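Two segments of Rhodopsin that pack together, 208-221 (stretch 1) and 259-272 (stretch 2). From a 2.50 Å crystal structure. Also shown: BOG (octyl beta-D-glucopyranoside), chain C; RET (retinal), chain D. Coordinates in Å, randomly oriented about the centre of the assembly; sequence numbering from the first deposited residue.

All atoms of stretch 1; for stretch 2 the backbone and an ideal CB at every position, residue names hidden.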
# COMPACT_ATOMS: atom_id res chain seq x y z
N GLY A 208 -7.81 -0.56 11.83
CA GLY A 208 -6.99 -0.89 10.69
C GLY A 208 -6.93 0.16 9.60
O GLY A 208 -5.86 0.41 9.04
N PHE A 209 -8.06 0.79 9.29
CA PHE A 209 -8.12 1.78 8.23
C PHE A 209 -8.05 3.24 8.70
O PHE A 209 -7.04 3.92 8.48
CB PHE A 209 -9.38 1.53 7.41
CG PHE A 209 -9.43 2.30 6.12
CD1 PHE A 209 -8.27 2.58 5.40
CD2 PHE A 209 -10.66 2.70 5.58
CE1 PHE A 209 -8.33 3.24 4.17
CE2 PHE A 209 -10.73 3.36 4.36
CZ PHE A 209 -9.56 3.63 3.65
N PHE A 210 -9.11 3.74 9.34
CA PHE A 210 -9.13 5.12 9.80
C PHE A 210 -7.91 5.50 10.62
O PHE A 210 -7.40 6.62 10.53
CB PHE A 210 -10.40 5.40 10.62
CG PHE A 210 -11.68 5.13 9.88
CD1 PHE A 210 -11.82 5.51 8.55
CD2 PHE A 210 -12.75 4.52 10.52
CE1 PHE A 210 -13.01 5.29 7.86
CE2 PHE A 210 -13.95 4.30 9.84
CZ PHE A 210 -14.07 4.68 8.51
N GLY A 211 -7.43 4.56 11.43
CA GLY A 211 -6.28 4.83 12.26
C GLY A 211 -5.12 5.46 11.53
O GLY A 211 -4.88 6.66 11.68
N PRO A 212 -4.38 4.69 10.72
CA PRO A 212 -3.23 5.19 9.95
C PRO A 212 -3.59 6.40 9.09
O PRO A 212 -2.73 7.23 8.77
CB PRO A 212 -2.81 3.97 9.12
CG PRO A 212 -4.10 3.20 8.98
CD PRO A 212 -4.68 3.29 10.36
N ILE A 213 -4.85 6.50 8.72
CA ILE A 213 -5.29 7.64 7.93
C ILE A 213 -5.07 8.92 8.74
O ILE A 213 -4.54 9.90 8.23
CB ILE A 213 -6.77 7.52 7.55
CG1 ILE A 213 -6.94 6.40 6.52
CG2 ILE A 213 -7.27 8.85 7.04
CD1 ILE A 213 -8.32 6.31 5.90
N LEU A 214 -5.48 8.90 10.00
CA LEU A 214 -5.32 10.06 10.87
C LEU A 214 -3.85 10.45 10.95
O LEU A 214 -3.50 11.63 10.84
CB LEU A 214 -5.87 9.76 12.26
CG LEU A 214 -7.39 9.57 12.34
CD1 LEU A 214 -7.78 9.08 13.73
CD2 LEU A 214 -8.08 10.89 12.02
N ILE A 215 -2.99 9.46 11.13
CA ILE A 215 -1.56 9.71 11.20
C ILE A 215 -1.14 10.38 9.89
O ILE A 215 -0.44 11.38 9.89
CB ILE A 215 -0.77 8.40 11.37
CG1 ILE A 215 -1.13 7.76 12.71
CG2 ILE A 215 0.71 8.67 11.32
CD1 ILE A 215 -0.44 6.44 12.96
N ILE A 216 -1.59 9.82 8.77
CA ILE A 216 -1.27 10.38 7.47
C ILE A 216 -1.66 11.86 7.41
O ILE A 216 -0.79 12.72 7.34
CB ILE A 216 -2.00 9.60 6.34
CG1 ILE A 216 -1.37 8.22 6.18
CG2 ILE A 216 -1.92 10.37 5.04
CD1 ILE A 216 -2.22 7.24 5.42
N PHE A 217 -2.96 12.15 7.46
CA PHE A 217 -3.46 13.53 7.41
C PHE A 217 -2.77 14.45 8.42
O PHE A 217 -2.42 15.59 8.08
CB PHE A 217 -4.98 13.56 7.63
CG PHE A 217 -5.54 14.95 7.88
CD1 PHE A 217 -5.57 15.48 9.17
CD2 PHE A 217 -6.01 15.73 6.83
CE1 PHE A 217 -6.07 16.77 9.41
CE2 PHE A 217 -6.51 17.02 7.06
CZ PHE A 217 -6.54 17.53 8.35
N PHE A 218 -2.60 13.97 9.64
CA PHE A 218 -1.96 14.75 10.69
C PHE A 218 -0.53 15.11 10.32
O PHE A 218 -0.01 16.13 10.75
CB PHE A 218 -1.97 13.98 12.02
CG PHE A 218 -1.16 14.63 13.11
CD1 PHE A 218 0.22 14.46 13.17
CD2 PHE A 218 -1.78 15.41 14.09
CE1 PHE A 218 0.96 15.05 14.18
CE2 PHE A 218 -1.04 16.01 15.10
CZ PHE A 218 0.33 15.83 15.15
N CYS A 219 0.11 14.25 9.53
CA CYS A 219 1.49 14.47 9.11
C CYS A 219 1.57 15.34 7.86
O CYS A 219 2.38 16.25 7.78
CB CYS A 219 2.19 13.14 8.84
SG CYS A 219 2.72 12.25 10.33
N TYR A 220 0.72 15.05 6.88
CA TYR A 220 0.76 15.83 5.66
C TYR A 220 0.12 17.19 5.86
O TYR A 220 0.65 18.20 5.39
CB TYR A 220 0.09 15.07 4.51
CG TYR A 220 0.92 13.88 4.10
CD1 TYR A 220 2.23 14.05 3.66
CD2 TYR A 220 0.43 12.59 4.22
CE1 TYR A 220 3.04 12.96 3.36
CE2 TYR A 220 1.23 11.49 3.93
CZ TYR A 220 2.53 11.68 3.50
OH TYR A 220 3.33 10.59 3.23
N PHE A 221 -1.00 17.23 6.57
CA PHE A 221 -1.63 18.52 6.80
C PHE A 221 -0.67 19.37 7.63
O PHE A 221 -0.73 20.60 7.61
CB PHE A 221 -2.95 18.36 7.56
CG PHE A 221 -3.68 19.66 7.78
CD1 PHE A 221 -4.19 20.37 6.69
CD2 PHE A 221 -3.84 20.19 9.05
CE1 PHE A 221 -4.85 21.58 6.87
CE2 PHE A 221 -4.49 21.40 9.24
CZ PHE A 221 -5.00 22.09 8.15
N UNK A 259 10.01 13.47 -2.52
CA UNK A 259 9.70 12.17 -1.93
C UNK A 259 8.40 12.25 -1.14
O UNK A 259 7.59 11.32 -1.16
CB UNK A 259 10.84 11.70 -1.03
N UNK A 260 8.19 13.37 -0.45
CA UNK A 260 6.98 13.56 0.33
C UNK A 260 5.81 13.53 -0.63
O UNK A 260 4.78 12.90 -0.36
CB UNK A 260 7.02 14.87 1.13
N UNK A 261 5.97 14.20 -1.76
CA UNK A 261 4.94 14.22 -2.78
C UNK A 261 4.65 12.77 -3.17
O UNK A 261 3.51 12.32 -3.10
CB UNK A 261 5.37 15.05 -3.99
N UNK A 262 5.68 12.03 -3.56
CA UNK A 262 5.53 10.63 -3.93
C UNK A 262 4.66 9.89 -2.91
O UNK A 262 3.68 9.24 -3.27
CB UNK A 262 6.90 9.96 -4.05
N UNK A 263 5.05 9.99 -1.64
CA UNK A 263 4.34 9.35 -0.54
C UNK A 263 2.84 9.57 -0.63
O UNK A 263 2.05 8.65 -0.40
CB UNK A 263 4.86 9.87 0.80
N UNK A 264 2.46 10.81 -0.93
CA UNK A 264 1.06 11.18 -1.03
C UNK A 264 0.39 10.50 -2.21
O UNK A 264 -0.75 10.05 -2.10
CB UNK A 264 0.92 12.70 -1.15
N UNK A 265 1.09 10.39 -3.33
CA UNK A 265 0.46 9.74 -4.48
C UNK A 265 0.17 8.26 -4.21
O UNK A 265 -0.88 7.76 -4.58
CB UNK A 265 1.35 9.88 -5.71
N UNK A 266 1.10 7.57 -3.56
CA UNK A 266 0.90 6.16 -3.28
C UNK A 266 -0.19 5.98 -2.23
O UNK A 266 -0.92 4.97 -2.24
CB UNK A 266 2.21 5.51 -2.82
N UNK A 267 -0.32 6.97 -1.34
CA UNK A 267 -1.38 6.93 -0.33
C UNK A 267 -2.71 7.14 -1.07
O UNK A 267 -3.69 6.44 -0.83
CB UNK A 267 -1.17 7.99 0.76
N UNK A 268 -2.73 8.12 -1.96
CA UNK A 268 -3.94 8.42 -2.72
C UNK A 268 -4.35 7.19 -3.50
O UNK A 268 -5.53 6.89 -3.65
CB UNK A 268 -3.73 9.61 -3.66
N UNK A 269 -3.34 6.49 -4.01
CA UNK A 269 -3.57 5.28 -4.80
C UNK A 269 -4.28 4.23 -3.94
O UNK A 269 -5.29 3.65 -4.34
CB UNK A 269 -2.25 4.73 -5.34
N UNK A 270 -3.75 4.03 -2.74
CA UNK A 270 -4.31 3.07 -1.80
C UNK A 270 -5.77 3.38 -1.51
O UNK A 270 -6.64 2.52 -1.67
CB UNK A 270 -3.50 3.06 -0.50
N UNK A 271 -6.02 4.60 -1.06
CA UNK A 271 -7.38 5.04 -0.74
C UNK A 271 -8.34 4.87 -1.92
O UNK A 271 -9.40 4.25 -1.78
CB UNK A 271 -7.36 6.50 -0.30
N UNK A 272 -7.97 5.43 -3.07
CA UNK A 272 -8.81 5.32 -4.26
C UNK A 272 -9.06 3.87 -4.62
O UNK A 272 -10.10 3.54 -5.17
CB UNK A 272 -8.17 6.05 -5.44
C1 BOG C . 16.74 10.43 1.76
O1 BOG C . 15.39 10.46 1.97
C2 BOG C . 16.84 11.22 0.48
O2 BOG C . 16.11 10.60 -0.65
C3 BOG C . 18.29 11.21 0.26
O3 BOG C . 18.39 11.94 -0.91
C4 BOG C . 19.03 11.86 1.49
O4 BOG C . 20.40 11.86 1.29
C5 BOG C . 18.88 11.06 2.72
O5 BOG C . 17.47 11.07 2.91
C6 BOG C . 19.61 11.72 3.97
O6 BOG C . 19.43 10.82 5.19
C1' BOG C . 15.19 9.15 2.41
C2' BOG C . 13.85 9.25 2.96
C3' BOG C . 13.12 8.20 2.21
C4' BOG C . 11.85 8.83 2.05
C5' BOG C . 10.97 7.72 1.62
C6' BOG C . 9.99 8.43 0.85
C7' BOG C . 9.15 7.33 0.36
C8' BOG C . 8.63 7.89 -0.85
C1 RET D . -11.15 -2.30 4.92
C2 RET D . -11.13 -0.80 4.49
C3 RET D . -10.09 -0.43 3.45
C4 RET D . -8.68 -0.91 3.83
C5 RET D . -8.65 -2.37 4.28
C6 RET D . -9.75 -3.02 4.77
C7 RET D . -9.72 -4.48 5.20
C8 RET D . -9.61 -5.57 4.32
C9 RET D . -9.49 -7.02 4.56
C10 RET D . -9.39 -7.72 3.42
C11 RET D . -9.19 -9.14 3.19
C12 RET D . -9.09 -9.79 2.00
C13 RET D . -9.27 -9.39 0.55
C14 RET D . -9.01 -10.30 -0.45
C15 RET D . -9.18 -10.00 -1.88
C16 RET D . -11.66 -2.40 6.36
C17 RET D . -12.25 -2.97 4.04
C18 RET D . -7.26 -2.94 4.09
C19 RET D . -9.45 -7.57 5.96
C20 RET D . -9.76 -7.95 0.27

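The two helices run in roughly opposite directions, 148° apart, with axes 11.9 Å apart at closest approach. That spacing is wide, so side chains must fill the gap, and stretch 1 offers mostly aromatic and aliphatic surface, with one hydroxyl on Y220.

Position 259 has nothing of stretch 1 within reach of its ideal CB, so the contact sets little restriction; it is leucine, L259, whose backbone O is used again one turn later.

At 260 the CB points sideways, and its ideal position lies 4.9 Å from Y220 CE1. A small residue would sit comfortably beside the ring, though the sideways direction would also let a longer chain turn elsewhere. The deposited residue is A260; its backbone O lies 4.1 Å from Y220 CE1.

Positions 261 and 262 point away from stretch 1, and any helix-compatible side chain would serve. They are K261, on the surface, and I262.

Position 263 is the tightest. Its CB points toward stretch 1, and the ideal CB falls 3.0 Å from Y220 OH, too close for comfort. Glycine would relieve the crowding; otherwise alanine, serine or cysteine is about as much as fits, unless the chain bends aside. Serine is found. S263 CB lies 2.9 Å from Y220 OH, and chi1 in the m well carries its hydroxyl to its own helix, where S263 OG donates to L259 O at 3.0 Å. The tail of the octyl glucoside also ends here, with BOG C8' 3.5 Å from S263 OG.

At 264 the CB points sideways, 5.0 Å from Y220 CE1, with the open face of the tyrosine ring nearby. An aliphatic chain with a delta carbon or more, such as isoleucine, leucine or methionine, could reach over it. I264 does so: its CG1 lies 3.7 Å from the centroid of the Y220 ring and 8° off the normal, a CH-pi contact, while I264 CD1 comes 3.8 Å from Y220 CD1.

Positions 265 and 266 are out of reach and unconstrained by this contact; they are V265 and I266.

Position 267 points toward stretch 1, its ideal CB 4.8 Å from I216 CD1 and 5.3 Å from Y220 CE2. This apolar gap suits valine, isoleucine or alanine, perhaps leucine. V267, in the t rotamer, puts CG1 4.0 Å from I216 CD1.

Positions 268 and 269 are again out of reach, and the contact leaves the choice open. S268 OG donates a very short 2.4 Å hydrogen bond to I264 O; Q269 makes no contact across.

At 270 the CB points toward stretch 1 but finds nothing within 5.5 Å, so a long or aromatic residue is needed to close the distance. F270 presents its ring edge to F209, CE1 to CE1 at 4.0 Å.

At 271 the CB points sideways, 5.4 Å from F209 CZ, and leucine, isoleucine or methionine could bridge to the apolar groups there. L271 CD2 reaches F209 CE1 at 3.6 Å and I213 CD1 at 4.0 Å.

Position 272 is out of reach, so many residues would do; L272 lies on the surface.

Stretch 2 259-272: LAKISIVIVSQFLL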
# COMPACT_ATOMS: atom_id res chain seq x y z
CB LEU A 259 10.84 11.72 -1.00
CG LEU A 259 12.07 10.97 -1.54
CD1 LEU A 259 11.62 9.75 -2.32
CD2 LEU A 259 12.91 11.87 -2.43
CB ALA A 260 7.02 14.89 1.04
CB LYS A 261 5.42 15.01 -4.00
CG LYS A 261 5.26 16.51 -3.87
CD LYS A 261 5.94 17.23 -5.03
CE LYS A 261 5.53 18.69 -5.10
NZ LYS A 261 5.80 19.41 -3.83
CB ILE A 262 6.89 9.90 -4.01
CG1 ILE A 262 7.79 10.59 -5.02
CG2 ILE A 262 6.68 8.45 -4.42
CD1 ILE A 262 9.19 10.03 -5.07
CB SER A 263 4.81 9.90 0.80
OG SER A 263 6.21 9.74 0.94
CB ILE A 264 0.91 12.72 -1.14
CG1 ILE A 264 0.78 13.31 0.26
CG2 ILE A 264 -0.30 13.09 -2.01
CD1 ILE A 264 0.74 14.83 0.30
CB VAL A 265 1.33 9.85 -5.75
CG1 VAL A 265 0.63 9.17 -6.92
CG2 VAL A 265 1.59 11.30 -6.08
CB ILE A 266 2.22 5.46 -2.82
CG1 ILE A 266 2.72 6.06 -1.51
CG2 ILE A 266 3.28 5.61 -3.91
CD1 ILE A 266 4.02 5.42 -1.01
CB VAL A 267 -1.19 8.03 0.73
CG1 VAL A 267 -2.47 8.25 1.51
CG2 VAL A 267 -0.10 7.62 1.69
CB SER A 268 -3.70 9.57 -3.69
OG SER A 268 -2.92 10.58 -3.08
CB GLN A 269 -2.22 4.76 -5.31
CG GLN A 269 -2.29 3.41 -5.99
CD GLN A 269 -2.14 2.27 -5.01
OE1 GLN A 269 -1.05 2.01 -4.50
NE2 GLN A 269 -3.23 1.58 -4.75
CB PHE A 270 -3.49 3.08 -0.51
CG PHE A 270 -3.92 2.03 0.48
CD1 PHE A 270 -5.02 2.24 1.31
CD2 PHE A 270 -3.25 0.81 0.53
CE1 PHE A 270 -5.46 1.24 2.18
CE2 PHE A 270 -3.68 -0.19 1.39
CZ PHE A 270 -4.79 0.02 2.22
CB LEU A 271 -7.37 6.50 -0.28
CG LEU A 271 -6.49 6.72 0.95
CD1 LEU A 271 -6.43 8.19 1.29
CD2 LEU A 271 -7.04 5.91 2.11
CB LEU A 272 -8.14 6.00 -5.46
CG LEU A 272 -8.12 7.53 -5.46
CD1 LEU A 272 -7.24 8.00 -6.60
CD2 LEU A 272 -9.54 8.06 -5.61
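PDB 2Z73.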